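Local coordinates for protein metallo-carboxypeptidase (Pseudomonas aeruginosa, PDB 4A39) that is a zinc-dependent metallocarboxypeptidase of the M14 family, probably removing C-terminal residues from peptide or protein substrates and resembling the mammalian cytosolic carboxypeptidases, at residues L268-H273 and L343-E348; W51-V56 and R119-E124; D202-R207 and V376-A381. All coordinates share one frame; numbering follows the deposited sequence.

Contact 1 of 3, residues L268-H273 and L343-E348; sequences LFLDIH and LAFTIE. With ZN (zinc ion), chain C; GEM ((2-guanidinoethylmercapto)succinic acid), chain D.
With CG anti to its carbonyl carbon (chi1 -68°), H273 swings its imidazole back along the strand toward D271, whose CG is anti to the backbone N and whose carboxylate lies on the same face of the sheet. The two meet in a His-carboxylate hydrogen bond of 2.6 Å from H273 NE2 to D271 OD2; the acceptor lies in the ring plane but is approached from above the carboxylate plane. This bond and the 2.2 Å bond from H273 ND1 to zinc fix the ring's rotation; the carboxylate probably makes ND1 a better electron donor. Q179 holds D271 OD1, and a water links D271 OD2 to T346 OG1. Strands 268-275 and 343-350 are parallel neighbours in the mixed central sheet of the M14 carboxypeptidase fold, and their C-terminal ends carry the active site; H180 and E183 complete the protein's zinc ligands, and GEM adds O13. The straightest of five backbone hydrogen bonds joining the segments runs from D271 N to F345 O at 170°. GEM lays S7 over one face of the H273 ring, 3.6 Å above its plane. E348, the predicted proton donor/acceptor, bends at chi2 to bring OE2 within 2.8 Å of GEM O12, suggesting that one of these acids is protonated. On the opposite face branched and aromatic residues suit burial: I272 CD1 lies 3.8 Å from I347 CB, and L270 CD2 meets the F345 ring edge.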
# COMPACT_ATOMS: atom_id res chain seq x y z
N LEU A 268 -1.92 -19.16 -1.49
CA LEU A 268 -2.48 -18.02 -0.78
C LEU A 268 -1.97 -16.77 -1.47
O LEU A 268 -0.81 -16.72 -1.86
CB LEU A 268 -2.02 -17.99 0.68
CG LEU A 268 -2.43 -16.71 1.42
CD1 LEU A 268 -3.84 -16.86 1.95
CD2 LEU A 268 -1.47 -16.42 2.55
N PHE A 269 -2.83 -15.77 -1.62
CA PHE A 269 -2.42 -14.53 -2.27
C PHE A 269 -3.04 -13.31 -1.62
O PHE A 269 -4.26 -13.19 -1.53
CB PHE A 269 -2.79 -14.55 -3.75
CG PHE A 269 -2.44 -13.28 -4.47
CD1 PHE A 269 -1.10 -12.90 -4.64
CD2 PHE A 269 -3.43 -12.44 -4.97
CE1 PHE A 269 -0.77 -11.72 -5.29
CE2 PHE A 269 -3.11 -11.25 -5.63
CZ PHE A 269 -1.78 -10.89 -5.79
N LEU A 270 -2.18 -12.39 -1.18
CA LEU A 270 -2.65 -11.15 -0.57
C LEU A 270 -2.05 -9.99 -1.37
O LEU A 270 -0.83 -9.92 -1.53
CB LEU A 270 -2.21 -11.06 0.89
CG LEU A 270 -2.72 -12.15 1.84
CD1 LEU A 270 -2.19 -11.90 3.24
CD2 LEU A 270 -4.24 -12.16 1.84
N ASP A 271 -2.91 -9.12 -1.87
CA ASP A 271 -2.51 -7.95 -2.67
C ASP A 271 -2.76 -6.75 -1.76
O ASP A 271 -3.90 -6.41 -1.47
CB ASP A 271 -3.37 -7.92 -3.94
CG ASP A 271 -2.94 -6.85 -4.93
OD1 ASP A 271 -1.79 -6.37 -4.86
OD2 ASP A 271 -3.77 -6.50 -5.79
N ILE A 272 -1.68 -6.10 -1.31
CA ILE A 272 -1.79 -4.98 -0.38
C ILE A 272 -2.00 -3.62 -1.04
O ILE A 272 -1.17 -3.16 -1.83
CB ILE A 272 -0.55 -4.91 0.54
CG1 ILE A 272 -0.17 -6.32 1.02
CG2 ILE A 272 -0.85 -4.03 1.75
CD1 ILE A 272 -1.28 -7.07 1.75
N HIS A 273 -3.11 -2.97 -0.67
CA HIS A 273 -3.52 -1.67 -1.21
C HIS A 273 -3.96 -0.68 -0.12
O HIS A 273 -3.94 -0.98 1.07
CB HIS A 273 -4.73 -1.84 -2.15
CG HIS A 273 -4.43 -2.57 -3.42
ND1 HIS A 273 -4.39 -1.94 -4.64
CD2 HIS A 273 -4.23 -3.89 -3.67
CE1 HIS A 273 -4.17 -2.83 -5.59
NE2 HIS A 273 -4.07 -4.02 -5.03
N LEU A 343 -6.98 -19.10 -1.62
CA LEU A 343 -7.57 -18.02 -0.85
C LEU A 343 -6.85 -16.77 -1.34
O LEU A 343 -5.62 -16.75 -1.42
CB LEU A 343 -7.31 -18.24 0.64
CG LEU A 343 -7.74 -17.12 1.59
CD1 LEU A 343 -9.24 -16.88 1.46
CD2 LEU A 343 -7.39 -17.49 3.02
N ALA A 344 -7.61 -15.74 -1.67
CA ALA A 344 -7.03 -14.50 -2.18
C ALA A 344 -7.82 -13.28 -1.74
O ALA A 344 -9.05 -13.28 -1.81
CB ALA A 344 -6.96 -14.54 -3.70
N PHE A 345 -7.11 -12.25 -1.32
CA PHE A 345 -7.73 -11.01 -0.86
C PHE A 345 -6.96 -9.78 -1.31
O PHE A 345 -5.75 -9.82 -1.53
CB PHE A 345 -7.75 -10.92 0.67
CG PHE A 345 -8.83 -11.70 1.35
CD1 PHE A 345 -10.17 -11.34 1.20
CD2 PHE A 345 -8.51 -12.74 2.21
CE1 PHE A 345 -11.17 -12.00 1.91
CE2 PHE A 345 -9.50 -13.40 2.93
CZ PHE A 345 -10.83 -13.03 2.78
N THR A 346 -7.69 -8.68 -1.42
CA THR A 346 -7.08 -7.39 -1.70
C THR A 346 -7.21 -6.80 -0.30
O THR A 346 -8.32 -6.70 0.22
CB THR A 346 -7.92 -6.53 -2.67
OG1 THR A 346 -7.93 -7.14 -3.97
CG2 THR A 346 -7.33 -5.14 -2.77
N ILE A 347 -6.09 -6.47 0.34
CA ILE A 347 -6.13 -5.89 1.68
C ILE A 347 -6.14 -4.38 1.50
O ILE A 347 -5.32 -3.83 0.76
CB ILE A 347 -4.90 -6.31 2.53
CG1 ILE A 347 -4.89 -7.83 2.73
CG2 ILE A 347 -4.94 -5.61 3.88
CD1 ILE A 347 -6.10 -8.37 3.47
N GLU A 348 -7.06 -3.71 2.19
CA GLU A 348 -7.20 -2.27 2.07
C GLU A 348 -7.05 -1.51 3.39
O GLU A 348 -7.81 -1.72 4.33
CB GLU A 348 -8.57 -1.93 1.48
CG GLU A 348 -8.81 -2.46 0.07
CD GLU A 348 -8.06 -1.69 -0.99
OE1 GLU A 348 -7.55 -0.59 -0.69
OE2 GLU A 348 -8.00 -2.18 -2.14
ZN ZN C . -4.72 0.15 -5.03
C8 GEM D . -8.81 -1.88 -6.08
S7 GEM D . -7.81 -3.26 -5.43
C6 GEM D . -9.10 -4.54 -5.22
C5 GEM D . -10.50 -3.99 -4.92
N3 GEM D . -11.07 -3.35 -6.12
C1 GEM D . -12.15 -3.87 -6.69
N4 GEM D . -12.69 -4.98 -6.19
N2 GEM D . -12.68 -3.31 -7.77
C9 GEM D . -8.32 -1.41 -7.45
O14 GEM D . -7.40 -2.07 -7.99
O15 GEM D . -8.87 -0.40 -7.93
C10 GEM D . -8.84 -0.71 -5.09
C11 GEM D . -7.44 -0.14 -4.84
O12 GEM D . -7.06 -0.03 -3.66
O13 GEM D . -6.78 0.19 -5.85
O HOH W 1 -6.38 -7.11 -6.55

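Contact 2 of 3, residues W51-V56 and R119-E124; sequences WFHFKV and RFAYFE
Aromatic rings pack tightly on one face of this strand pair, whereas the opposite face, where K55 and R119 lie side by side, is partly open to solvent. F54 and F120 form a hydrogen-bonded antiparallel pair; F54 CG occupies the crowded position between N and the carbonyl carbon (chi1 59°), which sets its ring face against F120 CB, 4.0 Å from the ring centroid. The ring planes are tilted by 30° and offset so that they hardly overlap, with F54 CE2 and F120 CD2 3.6 Å from each other. F52 has the same first torsion and receives Y122 CB over its face in a second CH-pi contact. Strands 53-57 and 118-121 are neighbours in the mixed sheet of the cytosolic carboxypeptidase N-terminal domain, joined here by reciprocal F54-F120 backbone bonds and a more bent one from Y122 N to F52 O. Beyond the strands, W51 lays CE3 3.6 Å from Y122 CB, while W51 NE1 is hydrogen-bonded to the backbone O of S22 and H184 stacks on the ring. On the solvent side, long aliphatic stems suit partial exposure: extended K55 runs closely over the guanidinium face of R119. K55 NZ lies 2.9 Å from R119 NH2, two donors that cannot bond each other; solvent probably eases the repulsion, and F20 gives K55 a cation-pi partner.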
# COMPACT_ATOMS: atom_id res chain seq x y z
N TRP A 51 -2.27 11.68 -4.79
CA TRP A 51 -1.09 11.70 -3.94
C TRP A 51 -0.30 13.00 -4.11
O TRP A 51 -0.14 13.49 -5.22
CB TRP A 51 -0.18 10.50 -4.26
CG TRP A 51 1.22 10.61 -3.69
CD1 TRP A 51 2.31 11.18 -4.29
CD2 TRP A 51 1.64 10.20 -2.38
NE1 TRP A 51 3.38 11.16 -3.43
CE2 TRP A 51 3.00 10.56 -2.25
CE3 TRP A 51 1.01 9.57 -1.30
CZ2 TRP A 51 3.74 10.31 -1.09
CZ3 TRP A 51 1.74 9.32 -0.14
CH2 TRP A 51 3.09 9.69 -0.05
N PHE A 52 0.14 13.56 -2.99
CA PHE A 52 0.94 14.78 -3.01
C PHE A 52 2.01 14.63 -1.94
O PHE A 52 1.84 13.86 -0.99
CB PHE A 52 0.07 16.02 -2.73
CG PHE A 52 -0.60 16.03 -1.38
CD1 PHE A 52 0.06 16.52 -0.26
CD2 PHE A 52 -1.90 15.55 -1.24
CE1 PHE A 52 -0.58 16.54 0.99
CE2 PHE A 52 -2.55 15.57 -0.01
CZ PHE A 52 -1.88 16.07 1.11
N HIS A 53 3.12 15.33 -2.11
CA HIS A 53 4.24 15.27 -1.18
C HIS A 53 5.17 16.42 -1.51
O HIS A 53 5.74 16.47 -2.60
CB HIS A 53 4.97 13.92 -1.33
CG HIS A 53 6.10 13.72 -0.37
ND1 HIS A 53 6.96 12.65 -0.47
CD2 HIS A 53 6.52 14.45 0.69
CE1 HIS A 53 7.86 12.72 0.50
NE2 HIS A 53 7.62 13.81 1.22
N PHE A 54 5.33 17.36 -0.58
CA PHE A 54 6.20 18.50 -0.81
C PHE A 54 6.85 19.01 0.46
O PHE A 54 6.42 18.69 1.57
CB PHE A 54 5.44 19.65 -1.48
CG PHE A 54 4.26 20.16 -0.69
CD1 PHE A 54 3.01 19.57 -0.82
CD2 PHE A 54 4.40 21.24 0.19
CE1 PHE A 54 1.91 20.04 -0.10
CE2 PHE A 54 3.31 21.72 0.92
CZ PHE A 54 2.06 21.12 0.77
N LYS A 55 7.90 19.80 0.29
CA LYS A 55 8.63 20.37 1.42
C LYS A 55 8.53 21.89 1.39
O LYS A 55 8.56 22.51 0.32
CB LYS A 55 10.11 19.97 1.37
CG LYS A 55 10.37 18.48 1.56
CD LYS A 55 11.87 18.21 1.68
CE LYS A 55 12.16 16.73 1.74
NZ LYS A 55 13.62 16.46 1.85
N VAL A 56 8.40 22.49 2.57
CA VAL A 56 8.33 23.95 2.69
C VAL A 56 9.54 24.38 3.50
O VAL A 56 9.85 23.78 4.53
CB VAL A 56 7.05 24.41 3.42
CG1 VAL A 56 6.92 25.92 3.37
CG2 VAL A 56 5.82 23.76 2.80
N ARG A 119 7.35 19.13 6.00
CA ARG A 119 6.94 18.39 4.82
C ARG A 119 5.47 17.98 4.97
O ARG A 119 5.01 17.74 6.09
CB ARG A 119 7.78 17.12 4.63
CG ARG A 119 9.28 17.33 4.49
CD ARG A 119 10.04 17.00 5.77
NE ARG A 119 11.48 17.21 5.59
CZ ARG A 119 12.28 16.39 4.93
NH1 ARG A 119 11.80 15.28 4.38
NH2 ARG A 119 13.56 16.71 4.78
N PHE A 120 4.74 17.93 3.86
CA PHE A 120 3.35 17.49 3.86
C PHE A 120 3.22 16.37 2.84
O PHE A 120 3.90 16.39 1.81
CB PHE A 120 2.38 18.62 3.47
CG PHE A 120 2.27 19.72 4.48
CD1 PHE A 120 1.33 19.64 5.50
CD2 PHE A 120 3.08 20.85 4.40
CE1 PHE A 120 1.20 20.66 6.43
CE2 PHE A 120 2.96 21.88 5.32
CZ PHE A 120 2.01 21.78 6.34
N ALA A 121 2.38 15.39 3.14
CA ALA A 121 2.16 14.28 2.23
C ALA A 121 0.76 13.70 2.42
O ALA A 121 0.12 13.95 3.43
CB ALA A 121 3.21 13.20 2.44
N TYR A 122 0.31 12.94 1.43
CA TYR A 122 -1.02 12.34 1.49
C TYR A 122 -1.03 11.18 2.49
O TYR A 122 -2.07 10.85 3.08
CB TYR A 122 -1.43 11.87 0.08
CG TYR A 122 -2.87 11.42 -0.06
CD1 TYR A 122 -3.90 12.06 0.64
CD2 TYR A 122 -3.21 10.39 -0.94
CE1 TYR A 122 -5.23 11.68 0.48
CE2 TYR A 122 -4.54 10.00 -1.10
CZ TYR A 122 -5.54 10.64 -0.39
OH TYR A 122 -6.86 10.25 -0.56
N PHE A 123 0.14 10.58 2.68
CA PHE A 123 0.33 9.50 3.66
C PHE A 123 1.82 9.45 3.96
O PHE A 123 2.64 9.91 3.16
CB PHE A 123 -0.12 8.14 3.11
CG PHE A 123 -0.28 7.09 4.19
CD1 PHE A 123 -1.44 7.03 4.95
CD2 PHE A 123 0.76 6.19 4.46
CE1 PHE A 123 -1.56 6.09 5.98
CE2 PHE A 123 0.64 5.25 5.48
CZ PHE A 123 -0.52 5.20 6.24
N GLU A 124 2.19 8.89 5.11
CA GLU A 124 3.60 8.76 5.49
C GLU A 124 4.31 8.03 4.34
O GLU A 124 4.07 6.85 4.11
CB GLU A 124 3.72 7.96 6.79
CG GLU A 124 5.12 7.90 7.37
CD GLU A 124 5.16 7.34 8.78
OE1 GLU A 124 4.09 6.98 9.33
OE2 GLU A 124 6.27 7.27 9.35

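Contact 3 of 3, residues D202-R207 and V376-A381; sequences DTEMQR and VLSTLA
Helices 203-211 and 366-383 pass each other with the short segment axes 9.1 Å apart and their N-to-C directions 50° from one another, the backbones coming nearest where E204 CA lies 6.0 Å from A381 CA. This is helix-helix packing on the outer layer of the alpha/beta zinc carboxypeptidase fold, away from the active site: the start of the shorter helix rests on the C-terminal helix, whose other sides meet helix 294-308 and strand 268-275. D202 is the N-cap of helix 203-211, and its OD1 accepts from M205 N at 3.3 Å, approached from above the carboxylate plane. An aspartate suits this position because its short side chain can fold back onto a backbone N-H in the first turn, and its negative charge would be favoured by the helix dipole; R196 pairs with OD2. Small and flexible residues suit the close crossing. A381 presents only a methyl group, and its CB fits against the backbone of the other helix, 3.6 Å from E204 O. M205 first points across rather than at its neighbour, but bends at chi2 (-55°) and again at chi3 (97°), hooking its terminal methyl onto helix 366-383. There M205 CE touches L377 CB at 3.7 Å and SD also meets L377, 4.0 Å from its CB, the two side chains crossing at about a right angle. E204 is partly exposed, so its carboxylate can sit at the margin of this apolar patch, where R196 holds E204 OE1 in a salt bridge. The same arginine bonds to S378 OG, binding the acid and the hydroxyl into one polar cluster. S378 OG, anti to its carbonyl carbon, donates at 2.7 Å to the syn lone pair of that same E204 OE1.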
# COMPACT_ATOMS: atom_id res chain seq x y z
N ASP A 202 9.75 -17.03 18.03
CA ASP A 202 8.40 -16.73 17.58
C ASP A 202 7.72 -18.05 17.26
O ASP A 202 7.79 -18.54 16.13
CB ASP A 202 8.44 -15.85 16.33
CG ASP A 202 7.10 -15.24 16.01
OD1 ASP A 202 6.07 -15.90 16.25
OD2 ASP A 202 7.07 -14.10 15.50
N THR A 203 7.06 -18.63 18.26
CA THR A 203 6.38 -19.91 18.10
C THR A 203 5.38 -19.97 16.95
O THR A 203 5.30 -20.97 16.25
CB THR A 203 5.68 -20.30 19.41
OG1 THR A 203 6.64 -20.35 20.46
CG2 THR A 203 5.01 -21.66 19.27
N GLU A 204 4.62 -18.89 16.76
CA GLU A 204 3.63 -18.87 15.68
C GLU A 204 4.28 -18.97 14.31
O GLU A 204 3.76 -19.63 13.42
CB GLU A 204 2.80 -17.59 15.73
CG GLU A 204 1.95 -17.42 16.98
CD GLU A 204 0.90 -16.34 16.81
OE1 GLU A 204 1.24 -15.26 16.27
OE2 GLU A 204 -0.26 -16.56 17.22
N MET A 205 5.42 -18.31 14.14
CA MET A 205 6.13 -18.34 12.86
C MET A 205 6.86 -19.66 12.65
O MET A 205 7.10 -20.07 11.52
CB MET A 205 7.10 -17.17 12.76
CG MET A 205 6.43 -15.80 12.60
SD MET A 205 5.28 -15.71 11.21
CE MET A 205 3.71 -16.01 12.03
N GLN A 206 7.21 -20.33 13.74
CA GLN A 206 7.90 -21.60 13.64
C GLN A 206 6.88 -22.60 13.10
O GLN A 206 7.18 -23.40 12.22
CB GLN A 206 8.40 -22.02 15.03
CG GLN A 206 9.48 -23.09 15.05
CD GLN A 206 10.13 -23.24 16.41
OE1 GLN A 206 9.68 -22.63 17.40
NE2 GLN A 206 11.20 -24.05 16.48
N ARG A 207 5.66 -22.52 13.63
CA ARG A 207 4.58 -23.41 13.20
C ARG A 207 4.22 -23.13 11.75
O ARG A 207 4.06 -24.06 10.95
CB ARG A 207 3.34 -23.21 14.07
CG ARG A 207 3.53 -23.54 15.55
CD ARG A 207 2.20 -23.45 16.28
NE ARG A 207 2.32 -23.68 17.72
CZ ARG A 207 1.29 -23.72 18.56
NH1 ARG A 207 0.06 -23.55 18.11
NH2 ARG A 207 1.49 -23.92 19.86
N VAL A 376 -1.37 -10.15 10.39
CA VAL A 376 -1.77 -10.99 9.27
C VAL A 376 -0.96 -12.29 9.35
O VAL A 376 -1.47 -13.37 9.07
CB VAL A 376 -1.53 -10.29 7.92
CG1 VAL A 376 -1.55 -11.31 6.78
CG2 VAL A 376 -2.60 -9.24 7.68
N LEU A 377 0.31 -12.18 9.73
CA LEU A 377 1.15 -13.36 9.85
C LEU A 377 0.57 -14.29 10.91
O LEU A 377 0.57 -15.50 10.74
CB LEU A 377 2.59 -12.97 10.21
CG LEU A 377 3.44 -12.45 9.04
CD1 LEU A 377 4.81 -12.03 9.54
CD2 LEU A 377 3.56 -13.53 7.98
N SER A 378 0.08 -13.71 12.00
CA SER A 378 -0.52 -14.51 13.07
C SER A 378 -1.74 -15.24 12.53
O SER A 378 -1.98 -16.41 12.86
CB SER A 378 -0.94 -13.62 14.25
OG SER A 378 0.18 -13.15 14.97
N THR A 379 -2.52 -14.56 11.70
CA THR A 379 -3.72 -15.14 11.11
C THR A 379 -3.37 -16.31 10.19
O THR A 379 -4.02 -17.35 10.22
CB THR A 379 -4.53 -14.08 10.33
OG1 THR A 379 -4.96 -13.05 11.24
CG2 THR A 379 -5.75 -14.70 9.66
N LEU A 380 -2.33 -16.13 9.38
CA LEU A 380 -1.91 -17.19 8.47
C LEU A 380 -1.41 -18.42 9.23
O LEU A 380 -1.57 -19.55 8.76
CB LEU A 380 -0.81 -16.69 7.52
CG LEU A 380 -1.20 -15.56 6.56
CD1 LEU A 380 0.00 -15.20 5.70
CD2 LEU A 380 -2.37 -15.99 5.69
N ALA A 381 -0.82 -18.19 10.39
CA ALA A 381 -0.30 -19.28 11.21
C ALA A 381 -1.44 -20.18 11.69
O ALA A 381 -1.30 -21.40 11.76
CB ALA A 381 0.46 -18.73 12.40

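How the contacts relate
Contacts 1 and 3 belong to the catalytic domain and share a boundary: L268 CD2 packs on L380 CD2 at 3.3 Å and L270 CD1 on V376 CG1, so helix 366-383, next in the chain after strand 343-350, lies against the sheet face away from the zinc. Contact 2 is in the N-terminal domain, its centre about 27 Å from that of contact 1, with no touch between them. Both are strand pairs: contact 1 parallel and wholly buried, with polar catalytic chemistry at one end, contact 2 antiparallel, aromatic and mostly buried, with partly exposed K55 and R119 at its margin. Contact 3, farther from the chain's centre, joins helices through smaller apolar surfaces and a charged margin.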